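Prepilin-like protein (Thermus thermophilus, PDB 6QVF) is a type IV pilin linked to natural competence that probably acts in DNA uptake, as part of a DNA receptor at the pilus tip. Local coordinates at residues D13-R25 / E95-R107. Sequence-based numbering, arbitrary orientation.
Sequences DAKAAAVQVLERR and ETIFGIPVAWDIR
Glu95 OE2 is gripped by both NE and NH2 of Arg25, each at 3.0 Å, and also takes a bond from a water that in turn accepts from Arg24 NE. This salt-bridge network borders the type IV pilin core, where the long N-terminal helix packs on an antiparallel sheet; helix 13-25 crosses strand 100-107 at -40°. The other carboxylate oxygen, Glu95 OE1, offers its syn lone pair to Arg24 NH2 at 2.9 Å, and Gln20 OE1 accepts from that same nitrogen, steadying the guanidinium from within the helix. Arginine suits position 25 because its flat, charged end can bond at the edge and stack by a face: bent at chi2 (-62°), the Arg25 chain lays the guanidinium on the Trp104 ring, planes 10° apart, with Arg25 CZ 3.3 Å from Trp104 CZ2. A leucine in place of Arg25 would probably leave Glu95 OE2 without its direct charged partner and the indole face without its cation. Deeper in, a small residue on the helix permits close approach, and branched ones fill the space around it. Ala17, just a methyl, lets the helix settle over the hairpin, its CB touching Ile97 CB and Val102 CG2 (3.8 Å each) on strands 95-97 and 100-107, whose backbones pair beside a type I' turn. Val21 spreads its two branches: CG2 packs against Val102 CG1 and Ile97 CG1, while Val21 CG1 rests 3.7 Å from Trp104 CB.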
# COMPACT_ATOMS: atom_id res chain seq x y z
N ASP B 13 -16.69 -0.16 8.34
CA ASP B 13 -16.79 1.31 8.41
C ASP B 13 -15.41 1.97 8.34
O ASP B 13 -15.21 2.98 7.65
CB ASP B 13 -17.52 1.76 9.66
CG ASP B 13 -18.97 1.33 9.72
OD1 ASP B 13 -19.53 0.94 8.65
OD2 ASP B 13 -19.52 1.37 10.84
N ALA B 14 -14.44 1.41 9.06
CA ALA B 14 -13.07 1.91 9.06
C ALA B 14 -12.51 1.80 7.65
O ALA B 14 -11.83 2.75 7.17
CB ALA B 14 -12.22 1.13 10.04
N LYS B 15 -12.78 0.67 6.98
CA LYS B 15 -12.28 0.53 5.61
C LYS B 15 -12.89 1.59 4.69
O LYS B 15 -12.19 2.17 3.81
CB LYS B 15 -12.55 -0.86 5.02
CG LYS B 15 -11.70 -1.10 3.79
CD LYS B 15 -12.32 -1.85 2.73
CE LYS B 15 -12.93 -3.16 3.14
NZ LYS B 15 -13.84 -3.60 2.05
N ALA B 16 -14.20 1.81 4.81
CA ALA B 16 -14.85 2.81 3.95
C ALA B 16 -14.25 4.21 4.18
O ALA B 16 -14.07 4.98 3.21
CB ALA B 16 -16.33 2.81 4.19
N ALA B 17 -13.96 4.56 5.42
CA ALA B 17 -13.37 5.86 5.73
C ALA B 17 -11.97 5.96 5.11
O ALA B 17 -11.61 6.98 4.50
CB ALA B 17 -13.30 6.04 7.22
N ALA B 18 -11.17 4.89 5.25
CA ALA B 18 -9.84 4.89 4.66
C ALA B 18 -9.94 5.06 3.14
O ALA B 18 -9.13 5.82 2.57
CB ALA B 18 -9.11 3.62 4.99
N VAL B 19 -10.84 4.34 2.47
CA VAL B 19 -10.94 4.41 1.02
C VAL B 19 -11.22 5.86 0.59
O VAL B 19 -10.66 6.35 -0.42
CB VAL B 19 -12.03 3.45 0.49
CG1 VAL B 19 -12.43 3.78 -0.94
CG2 VAL B 19 -11.50 2.02 0.54
N GLN B 20 -12.17 6.52 1.28
CA GLN B 20 -12.62 7.87 0.91
C GLN B 20 -11.42 8.83 0.93
O GLN B 20 -11.20 9.64 0.02
CB GLN B 20 -13.71 8.30 1.90
CG GLN B 20 -14.32 9.64 1.59
CD GLN B 20 -15.31 10.10 2.63
OE1 GLN B 20 -15.22 11.22 3.10
NE2 GLN B 20 -16.28 9.24 2.99
N VAL B 21 -10.64 8.76 1.99
CA VAL B 21 -9.48 9.63 2.16
C VAL B 21 -8.38 9.27 1.14
O VAL B 21 -7.78 10.13 0.51
CB VAL B 21 -8.94 9.56 3.60
CG1 VAL B 21 -7.66 10.37 3.75
CG2 VAL B 21 -10.03 10.01 4.58
N LEU B 22 -8.12 7.98 0.94
CA LEU B 22 -7.15 7.55 -0.04
C LEU B 22 -7.52 8.05 -1.44
O LEU B 22 -6.64 8.54 -2.17
CB LEU B 22 -7.04 6.02 -0.04
CG LEU B 22 -6.00 5.45 -1.00
CD1 LEU B 22 -4.62 5.85 -0.56
CD2 LEU B 22 -6.12 3.94 -1.11
N GLU B 23 -8.81 8.01 -1.78
CA GLU B 23 -9.28 8.46 -3.12
C GLU B 23 -9.05 9.97 -3.23
O GLU B 23 -8.55 10.46 -4.28
CB GLU B 23 -10.77 8.14 -3.28
CG GLU B 23 -11.07 6.69 -3.60
CD GLU B 23 -12.54 6.28 -3.63
OE1 GLU B 23 -13.41 6.97 -3.00
OE2 GLU B 23 -12.80 5.26 -4.30
N ARG B 24 -9.38 10.72 -2.19
CA ARG B 24 -9.31 12.18 -2.29
C ARG B 24 -7.84 12.62 -2.38
O ARG B 24 -7.50 13.47 -3.22
CB ARG B 24 -10.01 12.87 -1.14
CG ARG B 24 -11.50 13.04 -1.43
CD ARG B 24 -12.18 14.05 -0.53
NE ARG B 24 -12.05 13.66 0.86
CZ ARG B 24 -12.85 12.82 1.46
NH1 ARG B 24 -13.91 12.34 0.81
NH2 ARG B 24 -12.57 12.42 2.69
N ARG B 25 -6.97 12.02 -1.56
CA ARG B 25 -5.57 12.43 -1.58
C ARG B 25 -4.86 11.95 -2.86
O ARG B 25 -4.03 12.67 -3.43
CB ARG B 25 -4.86 11.97 -0.31
CG ARG B 25 -5.50 12.58 0.93
CD ARG B 25 -5.43 14.09 0.98
NE ARG B 25 -6.21 14.70 2.04
CZ ARG B 25 -6.29 16.02 2.26
NH1 ARG B 25 -5.64 16.90 1.49
NH2 ARG B 25 -7.00 16.45 3.30
N GLU B 95 -7.92 13.19 8.85
CA GLU B 95 -9.30 13.53 8.53
C GLU B 95 -10.21 12.68 9.42
O GLU B 95 -9.98 11.50 9.60
CB GLU B 95 -9.65 13.27 7.07
CG GLU B 95 -8.95 14.13 6.04
CD GLU B 95 -9.48 13.93 4.62
OE1 GLU B 95 -10.69 13.69 4.48
OE2 GLU B 95 -8.67 14.00 3.65
N THR B 96 -11.30 13.24 9.91
CA THR B 96 -12.28 12.42 10.65
C THR B 96 -13.55 12.25 9.80
O THR B 96 -14.17 13.23 9.43
CB THR B 96 -12.61 13.02 12.01
OG1 THR B 96 -11.35 13.15 12.69
CG2 THR B 96 -13.58 12.18 12.81
N ILE B 97 -13.88 11.00 9.52
CA ILE B 97 -14.96 10.54 8.64
C ILE B 97 -15.93 9.75 9.51
O ILE B 97 -15.59 8.68 10.02
CB ILE B 97 -14.41 9.65 7.51
CG1 ILE B 97 -13.25 10.31 6.75
CG2 ILE B 97 -15.53 9.19 6.57
CD1 ILE B 97 -13.56 11.64 6.15
N PHE B 98 -17.11 10.32 9.73
CA PHE B 98 -18.16 9.70 10.59
C PHE B 98 -17.54 9.18 11.90
O PHE B 98 -17.78 8.03 12.31
CB PHE B 98 -18.87 8.57 9.83
CG PHE B 98 -19.57 9.03 8.58
CD1 PHE B 98 -20.52 10.04 8.64
CD2 PHE B 98 -19.24 8.50 7.33
CE1 PHE B 98 -21.17 10.46 7.49
CE2 PHE B 98 -19.89 8.95 6.19
CZ PHE B 98 -20.85 9.93 6.27
N GLY B 99 -16.76 10.05 12.54
CA GLY B 99 -16.19 9.81 13.84
C GLY B 99 -14.98 8.91 13.80
O GLY B 99 -14.48 8.56 14.86
N ILE B 100 -14.48 8.58 12.60
CA ILE B 100 -13.33 7.71 12.46
C ILE B 100 -12.15 8.54 11.98
O ILE B 100 -12.16 9.05 10.86
CB ILE B 100 -13.60 6.54 11.50
CG1 ILE B 100 -14.79 5.69 11.94
CG2 ILE B 100 -12.33 5.70 11.33
CD1 ILE B 100 -15.37 4.85 10.83
N PRO B 101 -11.11 8.72 12.82
CA PRO B 101 -9.91 9.43 12.39
C PRO B 101 -9.15 8.59 11.35
O PRO B 101 -8.88 7.43 11.58
CB PRO B 101 -9.05 9.57 13.66
CG PRO B 101 -9.79 8.84 14.77
CD PRO B 101 -11.00 8.16 14.16
N VAL B 102 -8.73 9.26 10.26
CA VAL B 102 -7.94 8.67 9.26
C VAL B 102 -6.66 9.49 9.10
O VAL B 102 -6.70 10.62 8.59
CB VAL B 102 -8.69 8.62 7.92
CG1 VAL B 102 -7.88 7.85 6.90
CG2 VAL B 102 -10.10 7.99 8.08
N ALA B 103 -5.52 8.91 9.50
CA ALA B 103 -4.20 9.50 9.24
C ALA B 103 -3.90 9.31 7.76
O ALA B 103 -4.21 8.25 7.19
CB ALA B 103 -3.15 8.85 10.07
N TRP B 104 -3.32 10.32 7.12
CA TRP B 104 -3.02 10.23 5.70
C TRP B 104 -1.70 10.93 5.42
O TRP B 104 -1.31 11.85 6.13
CB TRP B 104 -4.15 10.83 4.83
CG TRP B 104 -4.35 12.30 5.05
CD1 TRP B 104 -5.25 12.88 5.88
CD2 TRP B 104 -3.70 13.37 4.35
NE1 TRP B 104 -5.17 14.24 5.81
CE2 TRP B 104 -4.23 14.58 4.87
CE3 TRP B 104 -2.73 13.45 3.35
CZ2 TRP B 104 -3.81 15.84 4.41
CZ3 TRP B 104 -2.29 14.70 2.93
CH2 TRP B 104 -2.83 15.87 3.46
N ASP B 105 -0.99 10.40 4.42
CA ASP B 105 0.32 10.93 4.08
C ASP B 105 0.57 10.74 2.58
O ASP B 105 0.37 9.63 2.05
CB ASP B 105 1.40 10.17 4.86
CG ASP B 105 2.81 10.63 4.58
OD1 ASP B 105 3.36 10.24 3.56
OD2 ASP B 105 3.35 11.37 5.43
N ILE B 106 1.03 11.81 1.94
CA ILE B 106 1.52 11.82 0.57
C ILE B 106 3.02 12.06 0.61
O ILE B 106 3.46 13.02 1.28
CB ILE B 106 0.86 12.95 -0.23
CG1 ILE B 106 -0.66 12.87 -0.26
CG2 ILE B 106 1.43 13.02 -1.62
CD1 ILE B 106 -1.36 14.09 -0.85
N ARG B 107 3.79 11.24 -0.09
CA ARG B 107 5.23 11.56 -0.22
C ARG B 107 5.85 11.02 -1.50
O ARG B 107 5.44 9.98 -2.04
CB ARG B 107 6.00 11.05 1.00
CG ARG B 107 5.91 9.56 1.25
CD ARG B 107 6.72 9.19 2.49
NE ARG B 107 6.17 9.84 3.66
CZ ARG B 107 6.87 10.18 4.75
NH1 ARG B 107 8.15 9.86 4.87
NH2 ARG B 107 6.25 10.82 5.74
O HOH W 1 -9.82 15.03 1.30